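Long-range contact in dihydroorotase (Campylobacter jejuni subsp. jejuni, PDB 3PNU), which probably catalyses the reversible cyclisation of N-carbamoyl-L-aspartate to dihydroorotate in pyrimidine biosynthesis, using two zinc ions per subunit: residues E247-G259 with N301-Y314. Numbering follows the deposited sequence.
Sequences ELAFSGYEKVMFG and NLQKFLSDNTCKIY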
loop_
_atom_site.group_PDB
_atom_site.type_symbol
_atom_site.label_atom_id
_atom_site.label_comp_id
_atom_site.label_asym_id
_atom_site.label_seq_id
_atom_site.Cartn_x
_atom_site.Cartn_y
_atom_site.Cartn_z
ATOM N N GLU A 247 -1.172 13.210 19.503
ATOM C CA GLU A 247 -0.799 13.654 20.836
ATOM C C GLU A 247 0.103 14.905 20.764
ATOM O O GLU A 247 -0.045 15.823 21.565
ATOM C CB GLU A 247 -0.151 12.488 21.589
ATOM C CG GLU A 247 0.210 12.717 23.059
ATOM C CD GLU A 247 1.553 13.433 23.270
ATOM O OE1 GLU A 247 1.916 13.682 24.447
ATOM O OE2 GLU A 247 2.255 13.733 22.273
ATOM N N LEU A 248 1.007 14.969 19.791
ATOM C CA LEU A 248 1.888 16.131 19.674
ATOM C C LEU A 248 1.127 17.334 19.153
ATOM O O LEU A 248 1.279 18.439 19.655
ATOM C CB LEU A 248 3.094 15.854 18.767
ATOM C CG LEU A 248 4.190 14.892 19.246
ATOM C CD1 LEU A 248 5.266 14.779 18.172
ATOM C CD2 LEU A 248 4.824 15.340 20.566
ATOM N N ALA A 249 0.321 17.122 18.129
ATOM C CA ALA A 249 -0.453 18.204 17.547
ATOM C C ALA A 249 -1.499 18.716 18.536
ATOM O O ALA A 249 -1.571 19.914 18.813
ATOM C CB ALA A 249 -1.119 17.748 16.247
ATOM N N PHE A 250 -2.289 17.807 19.093
ATOM C CA PHE A 250 -3.368 18.204 20.011
ATOM C C PHE A 250 -2.879 18.897 21.261
ATOM O O PHE A 250 -3.577 19.754 21.784
ATOM C CB PHE A 250 -4.274 17.029 20.401
ATOM C CG PHE A 250 -4.971 16.377 19.240
ATOM C CD1 PHE A 250 -5.355 17.113 18.137
ATOM C CD2 PHE A 250 -5.321 15.040 19.296
ATOM C CE1 PHE A 250 -6.025 16.509 17.072
ATOM C CE2 PHE A 250 -5.994 14.440 18.241
ATOM C CZ PHE A 250 -6.344 15.180 17.130
ATOM N N SER A 251 -1.692 18.532 21.741
ATOM C CA SER A 251 -1.132 19.156 22.933
ATOM C C SER A 251 -0.444 20.484 22.590
ATOM O O SER A 251 -0.007 21.194 23.477
ATOM C CB SER A 251 -0.103 18.244 23.571
ATOM O OG SER A 251 1.049 18.125 22.731
ATOM N N GLY A 252 -0.339 20.804 21.307
ATOM C CA GLY A 252 0.329 22.021 20.870
ATOM C C GLY A 252 1.826 22.032 21.120
ATOM O O GLY A 252 2.429 23.097 21.139
ATOM N N TYR A 253 2.436 20.858 21.295
ATOM C CA TYR A 253 3.883 20.763 21.545
ATOM C C TYR A 253 4.649 21.796 20.707
ATOM O O TYR A 253 4.530 21.844 19.485
ATOM C CB TYR A 253 4.404 19.352 21.308
ATOM C CG TYR A 253 5.845 19.207 21.678
ATOM C CD1 TYR A 253 6.230 19.231 23.005
ATOM C CD2 TYR A 253 6.830 19.042 20.705
ATOM C CE1 TYR A 253 7.557 19.108 23.367
ATOM C CE2 TYR A 253 8.167 18.911 21.061
ATOM C CZ TYR A 253 8.516 18.946 22.395
ATOM O OH TYR A 253 9.829 18.810 22.775
ATOM N N GLU A 254 5.443 22.597 21.405
ATOM C CA GLU A 254 6.135 23.758 20.840
ATOM C C GLU A 254 7.068 23.562 19.633
ATOM O O GLU A 254 7.279 24.515 18.879
ATOM C CB GLU A 254 6.899 24.472 21.961
ATOM C CG GLU A 254 7.996 23.597 22.571
ATOM C CD GLU A 254 8.659 24.207 23.797
ATOM O OE1 GLU A 254 9.114 23.416 24.643
ATOM O OE2 GLU A 254 8.706 25.457 23.925
ATOM N N LYS A 255 7.632 22.370 19.448
ATOM C CA LYS A 255 8.548 22.147 18.326
ATOM C C LYS A 255 7.869 21.528 17.085
ATOM O O LYS A 255 8.544 21.205 16.094
ATOM C CB LYS A 255 9.749 21.313 18.766
ATOM C CG LYS A 255 10.499 21.912 19.958
ATOM C CD LYS A 255 11.935 21.389 20.085
ATOM C CE LYS A 255 12.055 19.870 20.158
ATOM N NZ LYS A 255 13.506 19.442 20.091
ATOM N N VAL A 256 6.544 21.362 17.150
ATOM C CA VAL A 256 5.779 20.829 16.044
ATOM C C VAL A 256 4.994 21.969 15.395
ATOM O O VAL A 256 4.463 22.830 16.090
ATOM C CB VAL A 256 4.865 19.703 16.495
ATOM C CG1 VAL A 256 3.777 19.460 15.470
ATOM C CG2 VAL A 256 5.692 18.436 16.745
ATOM N N MET A 257 4.950 21.978 14.068
ATOM C CA MET A 257 4.276 23.018 13.301
ATOM C C MET A 257 3.429 22.355 12.246
ATOM O O MET A 257 3.773 21.294 11.755
ATOM C CB MET A 257 5.311 23.880 12.586
ATOM C CG MET A 257 6.239 24.668 13.494
ATOM S SD MET A 257 7.731 25.234 12.644
ATOM C CE MET A 257 8.736 23.758 12.635
ATOM N N PHE A 258 2.313 22.963 11.881
ATOM C CA PHE A 258 1.508 22.373 10.843
ATOM C C PHE A 258 2.144 22.628 9.490
ATOM O O PHE A 258 2.591 23.736 9.198
ATOM C CB PHE A 258 0.091 22.908 10.852
ATOM C CG PHE A 258 -0.672 22.525 9.646
ATOM C CD1 PHE A 258 -1.171 21.256 9.516
ATOM C CD2 PHE A 258 -0.869 23.430 8.628
ATOM C CE1 PHE A 258 -1.873 20.887 8.376
ATOM C CE2 PHE A 258 -1.574 23.074 7.495
ATOM C CZ PHE A 258 -2.063 21.793 7.373
ATOM N N GLY A 259 2.209 21.565 8.697
ATOM C CA GLY A 259 2.751 21.577 7.334
ATOM C C GLY A 259 1.878 20.584 6.581
ATOM O O GLY A 259 1.894 19.395 6.877
ATOM N N ASN A 301 -4.613 25.387 21.401
ATOM C CA ASN A 301 -3.647 24.460 20.845
ATOM C C ASN A 301 -3.685 24.437 19.325
ATOM O O ASN A 301 -2.674 24.231 18.698
ATOM C CB ASN A 301 -3.774 23.085 21.492
ATOM C CG ASN A 301 -3.300 23.095 22.935
ATOM O OD1 ASN A 301 -2.655 24.035 23.373
ATOM N ND2 ASN A 301 -3.601 22.050 23.667
ATOM N N LEU A 302 -4.833 24.701 18.732
ATOM C CA LEU A 302 -4.891 24.773 17.278
ATOM C C LEU A 302 -4.107 26.015 16.805
ATOM O O LEU A 302 -3.366 25.976 15.806
ATOM C CB LEU A 302 -6.333 24.824 16.784
ATOM C CG LEU A 302 -6.517 25.044 15.278
ATOM C CD1 LEU A 302 -5.595 24.146 14.461
ATOM C CD2 LEU A 302 -7.986 24.838 14.849
ATOM N N GLN A 303 -4.276 27.108 17.543
ATOM C CA GLN A 303 -3.614 28.375 17.235
ATOM C C GLN A 303 -2.107 28.208 17.366
ATOM O O GLN A 303 -1.353 28.849 16.646
ATOM C CB GLN A 303 -4.150 29.497 18.156
ATOM C CG GLN A 303 -3.470 30.860 18.001
ATOM C CD GLN A 303 -3.551 31.438 16.591
ATOM O OE1 GLN A 303 -4.577 31.346 15.910
ATOM N NE2 GLN A 303 -2.464 32.066 16.163
ATOM N N LYS A 304 -1.676 27.359 18.294
ATOM C CA LYS A 304 -0.251 27.060 18.471
ATOM C C LYS A 304 0.315 26.217 17.316
ATOM O O LYS A 304 1.380 26.520 16.754
ATOM C CB LYS A 304 -0.022 26.297 19.773
ATOM C CG LYS A 304 0.095 27.141 21.057
ATOM C CD LYS A 304 0.010 26.224 22.280
ATOM C CE LYS A 304 0.345 26.891 23.603
ATOM N NZ LYS A 304 1.826 26.996 23.844
ATOM N N PHE A 305 -0.415 25.169 16.969
ATOM C CA PHE A 305 -0.018 24.231 15.937
ATOM C C PHE A 305 0.041 24.880 14.555
ATOM O O PHE A 305 0.974 24.628 13.791
ATOM C CB PHE A 305 -0.958 23.013 15.992
ATOM C CG PHE A 305 -0.689 21.963 14.944
ATOM C CD1 PHE A 305 0.548 21.346 14.860
ATOM C CD2 PHE A 305 -1.697 21.561 14.077
ATOM C CE1 PHE A 305 0.785 20.384 13.905
ATOM C CE2 PHE A 305 -1.463 20.590 13.131
ATOM C CZ PHE A 305 -0.218 19.999 13.042
ATOM N N LEU A 306 -0.935 25.737 14.253
ATOM C CA LEU A 306 -1.009 26.431 12.970
ATOM C C LEU A 306 -0.216 27.714 12.869
ATOM O O LEU A 306 0.036 28.193 11.757
ATOM C CB LEU A 306 -2.456 26.832 12.676
ATOM C CG LEU A 306 -3.371 25.969 11.851
ATOM C CD1 LEU A 306 -4.764 26.582 11.899
ATOM C CD2 LEU A 306 -2.838 25.912 10.409
ATOM N N SER A 307 0.149 28.307 14.000
ATOM C CA SER A 307 0.808 29.598 13.917
ATOM C C SER A 307 1.794 29.990 14.995
ATOM O O SER A 307 2.922 30.358 14.662
ATOM C CB SER A 307 -0.264 30.687 13.841
ATOM O OG SER A 307 0.279 31.924 13.430
ATOM N N ASP A 308 1.394 29.935 16.265
ATOM C CA ASP A 308 2.282 30.424 17.339
ATOM C C ASP A 308 3.600 29.660 17.490
ATOM O O ASP A 308 4.625 30.262 17.836
ATOM C CB ASP A 308 1.575 30.486 18.713
ATOM C CG ASP A 308 0.284 31.300 18.692
ATOM O OD1 ASP A 308 -0.097 31.854 17.651
ATOM O OD2 ASP A 308 -0.368 31.370 19.745
ATOM N N ASN A 309 3.583 28.352 17.253
ATOM C CA ASN A 309 4.801 27.562 17.392
ATOM C C ASN A 309 5.822 28.015 16.368
ATOM O O ASN A 309 6.979 28.280 16.695
ATOM C CB ASN A 309 4.533 26.058 17.256
ATOM C CG ASN A 309 3.698 25.498 18.407
ATOM O OD1 ASN A 309 3.283 26.240 19.289
ATOM N ND2 ASN A 309 3.443 24.171 18.392
ATOM N N THR A 310 5.390 28.109 15.119
ATOM C CA THR A 310 6.268 28.559 14.074
ATOM C C THR A 310 6.745 29.965 14.404
ATOM O O THR A 310 7.930 30.240 14.345
ATOM C CB THR A 310 5.557 28.608 12.730
ATOM O OG1 THR A 310 5.183 27.284 12.340
ATOM C CG2 THR A 310 6.454 29.217 11.678
ATOM N N CYS A 311 5.823 30.849 14.763
ATOM C CA CYS A 311 6.197 32.242 15.080
ATOM C C CYS A 311 7.255 32.327 16.166
ATOM O O CYS A 311 8.190 33.103 16.043
ATOM C CB CYS A 311 4.980 33.108 15.427
ATOM S SG CYS A 311 3.956 33.482 13.973
ATOM N N LYS A 312 7.122 31.517 17.201
ATOM C CA LYS A 312 8.090 31.524 18.297
ATOM C C LYS A 312 9.454 30.946 17.884
ATOM O O LYS A 312 10.488 31.498 18.221
ATOM C CB LYS A 312 7.538 30.768 19.509
ATOM C CG LYS A 312 8.495 30.781 20.675
ATOM C CD LYS A 312 7.881 30.225 21.931
ATOM C CE LYS A 312 8.861 30.339 23.090
ATOM N NZ LYS A 312 8.191 29.963 24.361
ATOM N N ILE A 313 9.433 29.845 17.136
ATOM C CA ILE A 313 10.640 29.182 16.660
ATOM C C ILE A 313 11.512 30.060 15.784
ATOM O O ILE A 313 12.743 30.051 15.913
ATOM C CB ILE A 313 10.275 27.909 15.873
ATOM C CG1 ILE A 313 9.759 26.849 16.844
ATOM C CG2 ILE A 313 11.496 27.390 15.089
ATOM C CD1 ILE A 313 9.155 25.636 16.181
ATOM N N TYR A 314 10.882 30.823 14.899
ATOM C CA TYR A 314 11.624 31.678 13.964
ATOM C C TYR A 314 11.586 33.185 14.269
ATOM O O TYR A 314 12.319 33.935 13.640
ATOM C CB TYR A 314 11.132 31.459 12.518
ATOM C CG TYR A 314 11.309 30.057 11.996
ATOM C CD1 TYR A 314 10.243 29.169 11.967
ATOM C CD2 TYR A 314 12.556 29.599 11.556
ATOM C CE1 TYR A 314 10.397 27.888 11.502
ATOM C CE2 TYR A 314 12.715 28.312 11.096
ATOM C CZ TYR A 314 11.621 27.459 11.068
ATOM O OH TYR A 314 11.744 26.163 10.610
HETATM O O HOH W 1 7.375 27.190 19.074
HETATM O O HOH W 2 6.630 27.092 23.781
#
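The amide of N309 reaches from helix 301-314 into the turn that joins helix 247-250 to strand 256-258. Its ND2 donates to V256 O at 2.9 Å, a nearly straight bond almost in line with that carbonyl, and to G252 O at 3.1 Å, arriving well above the carbonyl plane. With CG turned beside its own backbone N (chi1 -67°), this short amide spends both N-H groups on the type I turn Y253-V256 and the glycine before it. The N301 and K304 side chains pack against G252, whose positive phi closes a Schellman motif; a residue without a side chain suits the place. N301 ND2 adds a more bent bond, 3.0 Å, to F250 O in the last helical turn.

The F305 ring fills the apolar angle between helix, turn and strand: A249 CB sits over the centre of one face, F258 CB lies off-centre over the other, and V256 CG1 meets the edge at CE1 (3.5 Å). Carrying CG opposite the backbone N (chi1 178°) points this ring at all three. The wider pi-type turn at 304-308 bonds N309 N to K304 O, and F305 O accepts from F258 N (2.9 Å) instead. Long, unbranched M257, bent at chi3 (-79°), passes T310 and brings SD against I313 CD1 (3.8 Å) and to the edge of the Y314 ring, a Met-aromatic contact. One water donates to both E254 O and N309 O.

Strand 256-258, crossed steeply by this later helix, pairs with strand 205-209 and, through F258, bonds M33, consistent with TIM-barrel closure just before zinc ligand D261.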